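Side-chain contacts in myosin regulatory light chain (Placopecten magellanicus, PDB 3PN7), which binds magnesium and, as a light chain, probably takes part in the calcium regulation of molluscan muscle myosin: residues Asn43-Met48 / Lys59-Met64; Asp116-Glu119 / Asn124-Lys127. All coordinates share one frame; numbering follows the deposited sequence.

Contact 1: Asn43-Met48 / Lys59-Met64. With MG (magnesium ion), chain G.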
loop_
_atom_site.group_PDB
_atom_site.type_symbol
_atom_site.label_atom_id
_atom_site.label_comp_id
_atom_site.label_asym_id
_atom_site.label_seq_id
_atom_site.Cartn_x
_atom_site.Cartn_y
_atom_site.Cartn_z
ATOM N N ASN B 43 2.452 -14.070 44.630
ATOM C CA ASN B 43 1.856 -15.404 44.667
ATOM C C ASN B 43 1.030 -15.720 43.412
ATOM O O ASN B 43 1.095 -16.837 42.884
ATOM C CB ASN B 43 0.985 -15.584 45.918
ATOM C CG ASN B 43 1.763 -15.388 47.211
ATOM O OD1 ASN B 43 2.961 -15.698 47.298
ATOM N ND2 ASN B 43 1.082 -14.866 48.228
ATOM N N ASP B 44 0.254 -14.738 42.945
ATOM C CA ASP B 44 -0.509 -14.872 41.705
ATOM C C ASP B 44 0.417 -15.149 40.544
ATOM O O ASP B 44 0.158 -16.011 39.705
ATOM C CB ASP B 44 -1.279 -13.591 41.423
ATOM C CG ASP B 44 -2.499 -13.447 42.294
ATOM O OD1 ASP B 44 -3.366 -14.345 42.244
ATOM O OD2 ASP B 44 -2.602 -12.427 43.010
ATOM N N LEU B 45 1.511 -14.401 40.511
ATOM C CA LEU B 45 2.488 -14.499 39.439
ATOM C C LEU B 45 3.165 -15.865 39.469
ATOM O O LEU B 45 3.238 -16.549 38.439
ATOM C CB LEU B 45 3.526 -13.384 39.592
ATOM C CG LEU B 45 3.957 -12.525 38.405
ATOM C CD1 LEU B 45 2.804 -12.145 37.529
ATOM C CD2 LEU B 45 4.670 -11.296 38.930
ATOM N N LYS B 46 3.661 -16.260 40.644
ATOM C CA LYS B 46 4.259 -17.589 40.817
ATOM C C LYS B 46 3.286 -18.680 40.379
ATOM O O LYS B 46 3.646 -19.600 39.638
ATOM C CB LYS B 46 4.617 -17.848 42.285
ATOM C CG LYS B 46 5.769 -17.045 42.842
ATOM C CD LYS B 46 6.299 -17.709 44.113
ATOM C CE LYS B 46 7.533 -17.015 44.648
ATOM N NZ LYS B 46 8.285 -17.887 45.600
ATOM N N GLU B 47 2.050 -18.571 40.862
ATOM C CA GLU B 47 0.995 -19.500 40.485
ATOM C C GLU B 47 0.805 -19.553 38.971
ATOM O O GLU B 47 0.809 -20.634 38.374
ATOM C CB GLU B 47 -0.326 -19.129 41.165
ATOM C CG GLU B 47 -1.250 -20.305 41.285
ATOM C CD GLU B 47 -0.541 -21.513 41.910
ATOM O OE1 GLU B 47 0.138 -21.333 42.945
ATOM O OE2 GLU B 47 -0.639 -22.630 41.350
ATOM N N MET B 48 0.633 -18.388 38.347
ATOM C CA MET B 48 0.458 -18.347 36.903
ATOM C C MET B 48 1.643 -18.975 36.171
ATOM O O MET B 48 1.451 -19.815 35.290
ATOM C CB MET B 48 0.212 -16.927 36.405
ATOM C CG MET B 48 -0.225 -16.874 34.937
ATOM S SD MET B 48 -1.906 -17.506 34.678
ATOM C CE MET B 48 -1.598 -18.920 33.639
ATOM N N LYS B 59 13.288 -13.021 42.468
ATOM C CA LYS B 59 13.840 -11.719 42.149
ATOM C C LYS B 59 13.391 -11.238 40.773
ATOM O O LYS B 59 13.250 -10.038 40.550
ATOM C CB LYS B 59 15.361 -11.704 42.301
ATOM C CG LYS B 59 15.818 -10.819 43.455
ATOM C CD LYS B 59 14.937 -11.021 44.693
ATOM C CE LYS B 59 14.956 -9.791 45.592
ATOM N NZ LYS B 59 14.530 -8.560 44.850
ATOM N N GLU B 60 13.156 -12.171 39.854
ATOM C CA GLU B 60 12.562 -11.805 38.575
ATOM C C GLU B 60 11.127 -11.344 38.818
ATOM O O GLU B 60 10.710 -10.312 38.304
ATOM C CB GLU B 60 12.596 -12.968 37.585
ATOM C CG GLU B 60 13.998 -13.384 37.145
ATOM C CD GLU B 60 13.996 -14.540 36.136
ATOM O OE1 GLU B 60 14.367 -15.674 36.524
ATOM O OE2 GLU B 60 13.633 -14.310 34.954
ATOM N N LEU B 61 10.388 -12.095 39.636
ATOM C CA LEU B 61 8.981 -11.780 39.909
ATOM C C LEU B 61 8.813 -10.437 40.607
ATOM O O LEU B 61 7.958 -9.633 40.230
ATOM C CB LEU B 61 8.341 -12.874 40.754
ATOM C CG LEU B 61 8.417 -14.255 40.111
ATOM C CD1 LEU B 61 7.695 -15.262 40.966
ATOM C CD2 LEU B 61 7.831 -14.232 38.704
ATOM N N THR B 62 9.626 -10.214 41.635
ATOM C CA THR B 62 9.603 -8.969 42.369
ATOM C C THR B 62 9.876 -7.832 41.415
ATOM O O THR B 62 9.177 -6.825 41.439
ATOM C CB THR B 62 10.672 -8.942 43.485
ATOM O OG1 THR B 62 11.949 -9.243 42.912
ATOM C CG2 THR B 62 10.369 -9.975 44.539
ATOM N N ALA B 63 10.895 -7.995 40.577
ATOM C CA ALA B 63 11.246 -6.966 39.603
ATOM C C ALA B 63 10.110 -6.689 38.607
ATOM O O ALA B 63 9.878 -5.535 38.254
ATOM C CB ALA B 63 12.555 -7.307 38.878
ATOM N N MET B 64 9.396 -7.728 38.170
ATOM C CA MET B 64 8.232 -7.522 37.292
ATOM C C MET B 64 7.212 -6.627 37.966
ATOM O O MET B 64 6.683 -5.694 37.356
ATOM C CB MET B 64 7.556 -8.840 36.905
ATOM C CG MET B 64 8.335 -9.710 35.926
ATOM S SD MET B 64 7.479 -11.274 35.528
ATOM C CE MET B 64 6.048 -10.697 34.604
HETATM MG MG MG G . -4.548 -11.410 43.931
#
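Leu61 and Leu45 meet between two helices of an EF-hand pair: 42-52, which leaves the magnesium-binding loop, and 58-66, which follows after a short linker. The axes of the two segments pass 10.2 Å apart at 124°, and these two leucines carry the register, each with its CB turned toward the other helix. The Leu45 branch point lies alongside one Leu61 methyl, CG to CD2 4.2 Å, while Leu45 CD2 reaches farther, to 3.9 Å from Leu61 O and to the flank of Met64 at its CB, 4.3 Å. The Leu45 CG sits well away from a staggered position (chi1 -133°). Ile32 and Ile40 also touch Leu45, and an apolar side chain of another protein's chain packs on it, so Leu45 packs both on its own lobe and on that neighbouring chain.

Leu61 has its CG anti to the carbonyl carbon (chi1 -58°), which carries the branch point toward helix 42-52; from there CD2 faces Leu45 and CD1 faces Lys46. The extended lysine chain crosses Leu61 at about a right angle; the modelled 3.2 Å from Lys46 CG to Leu61 CD1 is too short for ordinary carbon packing and is doubtful in detail. Beyond this crossing the lysine takes its amine on to a salt bridge with Asp58. One residue before Leu45, Asp44 faces the metal loop: Asp33 OD2 and Phe39 O bind the magnesium ion, and Asp44 OD2 joins them at 2.4 Å.

Contact 2: Asp116-Glu119 / Asn124-Lys127; sequences DLLE and NFNK
Phe125 N gives a hydrogen bond to Leu118 O, 2.8 Å long and nearly straight at 165°, and a second one beside it runs from Asn124 ND2 to Glu119 O. Both tie the last part of helix 111-120 to the linker that leads into helix 127-134, in the C-terminal lobe of the light chain, which has the EF-hand-type fold with strands 109-110 and 143-144 paired in its small antiparallel sheet. The Asn124 bond is longer, 3.2 Å, and more bent, 137° at the hydrogen, with the acceptor lying out of the plane of the amide. Asn124 CG stands beside its own backbone N (chi1 -53°), which swings the amide toward Glu119 O, while CB, placed by the backbone, lies 3.3 Å from that oxygen. Replacing Asn124 with an alanine removes the amide, so Glu119 O would probably lose its side-chain donor and the linker be held here mainly through Phe125 N.

Beyond these two hydrogen bonds, Leu118 and Phe125 lie side by side and point the same way. Leu118 CG sits over one face of the ring, 4.2 Å from the centroid, in a CH-pi contact shifted toward the CE2 rim; Met130 and Thr133 of the next helix also touch this ring. Glu119, partly exposed, keeps an extended chain, its CG packing 3.8 Å from Phe125 O. Asn126 starts the following helix as its N-cap, with OD1 accepting from Glu129 N. A water lies 3.0 Å from Glu119 OE2, and it makes a weak, longer approach to Phe125 O, 3.4 Å away.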
loop_
_atom_site.group_PDB
_atom_site.type_symbol
_atom_site.label_atom_id
_atom_site.label_comp_id
_atom_site.label_asym_id
_atom_site.label_seq_id
_atom_site.Cartn_x
_atom_site.Cartn_y
_atom_site.Cartn_z
ATOM N N ASP B 116 11.835 -4.551 0.301
ATOM C CA ASP B 116 11.684 -3.265 -0.370
ATOM C C ASP B 116 10.552 -2.470 0.268
ATOM O O ASP B 116 10.730 -1.299 0.620
ATOM C CB ASP B 116 11.431 -3.477 -1.869
ATOM C CG ASP B 116 11.422 -2.171 -2.661
ATOM O OD1 ASP B 116 12.061 -1.192 -2.223
ATOM O OD2 ASP B 116 10.779 -2.131 -3.731
ATOM N N LEU B 117 9.393 -3.103 0.436
ATOM C CA LEU B 117 8.255 -2.431 1.082
ATOM C C LEU B 117 8.626 -1.857 2.455
ATOM O O LEU B 117 8.250 -0.734 2.809
ATOM C CB LEU B 117 7.079 -3.394 1.249
ATOM C CG LEU B 117 6.416 -3.967 -0.004
ATOM C CD1 LEU B 117 5.596 -5.215 0.357
ATOM C CD2 LEU B 117 5.515 -2.923 -0.598
ATOM N N LEU B 118 9.353 -2.641 3.237
ATOM C CA LEU B 118 9.575 -2.318 4.640
ATOM C C LEU B 118 10.598 -1.199 4.745
ATOM O O LEU B 118 10.450 -0.271 5.536
ATOM C CB LEU B 118 10.091 -3.553 5.388
ATOM C CG LEU B 118 9.237 -4.356 6.395
ATOM C CD1 LEU B 118 7.773 -4.247 6.159
ATOM C CD2 LEU B 118 9.656 -5.805 6.428
ATOM N N GLU B 119 11.645 -1.307 3.938
ATOM C CA GLU B 119 12.797 -0.425 4.029
ATOM C C GLU B 119 12.647 0.896 3.280
ATOM O O GLU B 119 13.128 1.926 3.743
ATOM C CB GLU B 119 14.043 -1.157 3.531
ATOM C CG GLU B 119 15.348 -0.457 3.831
ATOM C CD GLU B 119 16.545 -1.359 3.626
ATOM O OE1 GLU B 119 16.511 -2.189 2.694
ATOM O OE2 GLU B 119 17.520 -1.241 4.395
ATOM N N ASN B 124 9.682 4.047 6.795
ATOM C CA ASN B 124 10.868 3.264 6.445
ATOM C C ASN B 124 11.504 2.564 7.616
ATOM O O ASN B 124 11.771 3.202 8.626
ATOM C CB ASN B 124 11.941 4.185 5.845
ATOM C CG ASN B 124 11.420 5.018 4.707
ATOM O OD1 ASN B 124 10.489 5.797 4.874
ATOM N ND2 ASN B 124 12.034 4.877 3.540
ATOM N N PHE B 125 11.795 1.277 7.474
ATOM C CA PHE B 125 12.627 0.604 8.467
ATOM C C PHE B 125 14.063 1.056 8.277
ATOM O O PHE B 125 14.542 1.119 7.144
ATOM C CB PHE B 125 12.579 -0.915 8.329
ATOM C CG PHE B 125 11.462 -1.563 9.088
ATOM C CD1 PHE B 125 10.301 -0.868 9.374
ATOM C CD2 PHE B 125 11.575 -2.880 9.516
ATOM C CE1 PHE B 125 9.253 -1.481 10.069
ATOM C CE2 PHE B 125 10.530 -3.499 10.202
ATOM C CZ PHE B 125 9.374 -2.795 10.479
ATOM N N ASN B 126 14.744 1.376 9.380
ATOM C CA ASN B 126 16.165 1.684 9.337
ATOM C C ASN B 126 16.954 0.372 9.350
ATOM O O ASN B 126 16.367 -0.693 9.555
ATOM C CB ASN B 126 16.547 2.589 10.504
ATOM C CG ASN B 126 16.384 1.911 11.854
ATOM O OD1 ASN B 126 16.599 0.697 11.985
ATOM N ND2 ASN B 126 16.012 2.694 12.874
ATOM N N LYS B 127 18.264 0.437 9.126
ATOM C CA LYS B 127 19.058 -0.780 8.918
ATOM C C LYS B 127 19.095 -1.749 10.106
ATOM O O LYS B 127 19.243 -2.961 9.915
ATOM C CB LYS B 127 20.482 -0.441 8.473
ATOM C CG LYS B 127 20.655 -0.357 6.949
ATOM C CD LYS B 127 22.071 -0.769 6.521
ATOM C CE LYS B 127 22.491 -0.109 5.196
ATOM N NZ LYS B 127 23.963 -0.212 4.902
HETATM O O HOH W 1 17.722 1.308 5.907
#

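How the contacts relate
Contact 1 closes before contact 2 opens along the chain, and the two lie on opposite sides of its centre, their own centres 38 Å apart and their nearest atoms about 26 Å. They share no helix: contact 1 pairs helices 42-52 and 58-66, whereas contact 2 joins the end of helix 111-120 to the linker before helix 127-134. Each fastens one helix to what follows it across a short connection, in different lobes of a two-lobed light chain. The first includes a magnesium ligand, Asp44; the second lies away from the annotated sites. Both also pack against another protein's chain, consistent with a light chain gripping its target through both lobes.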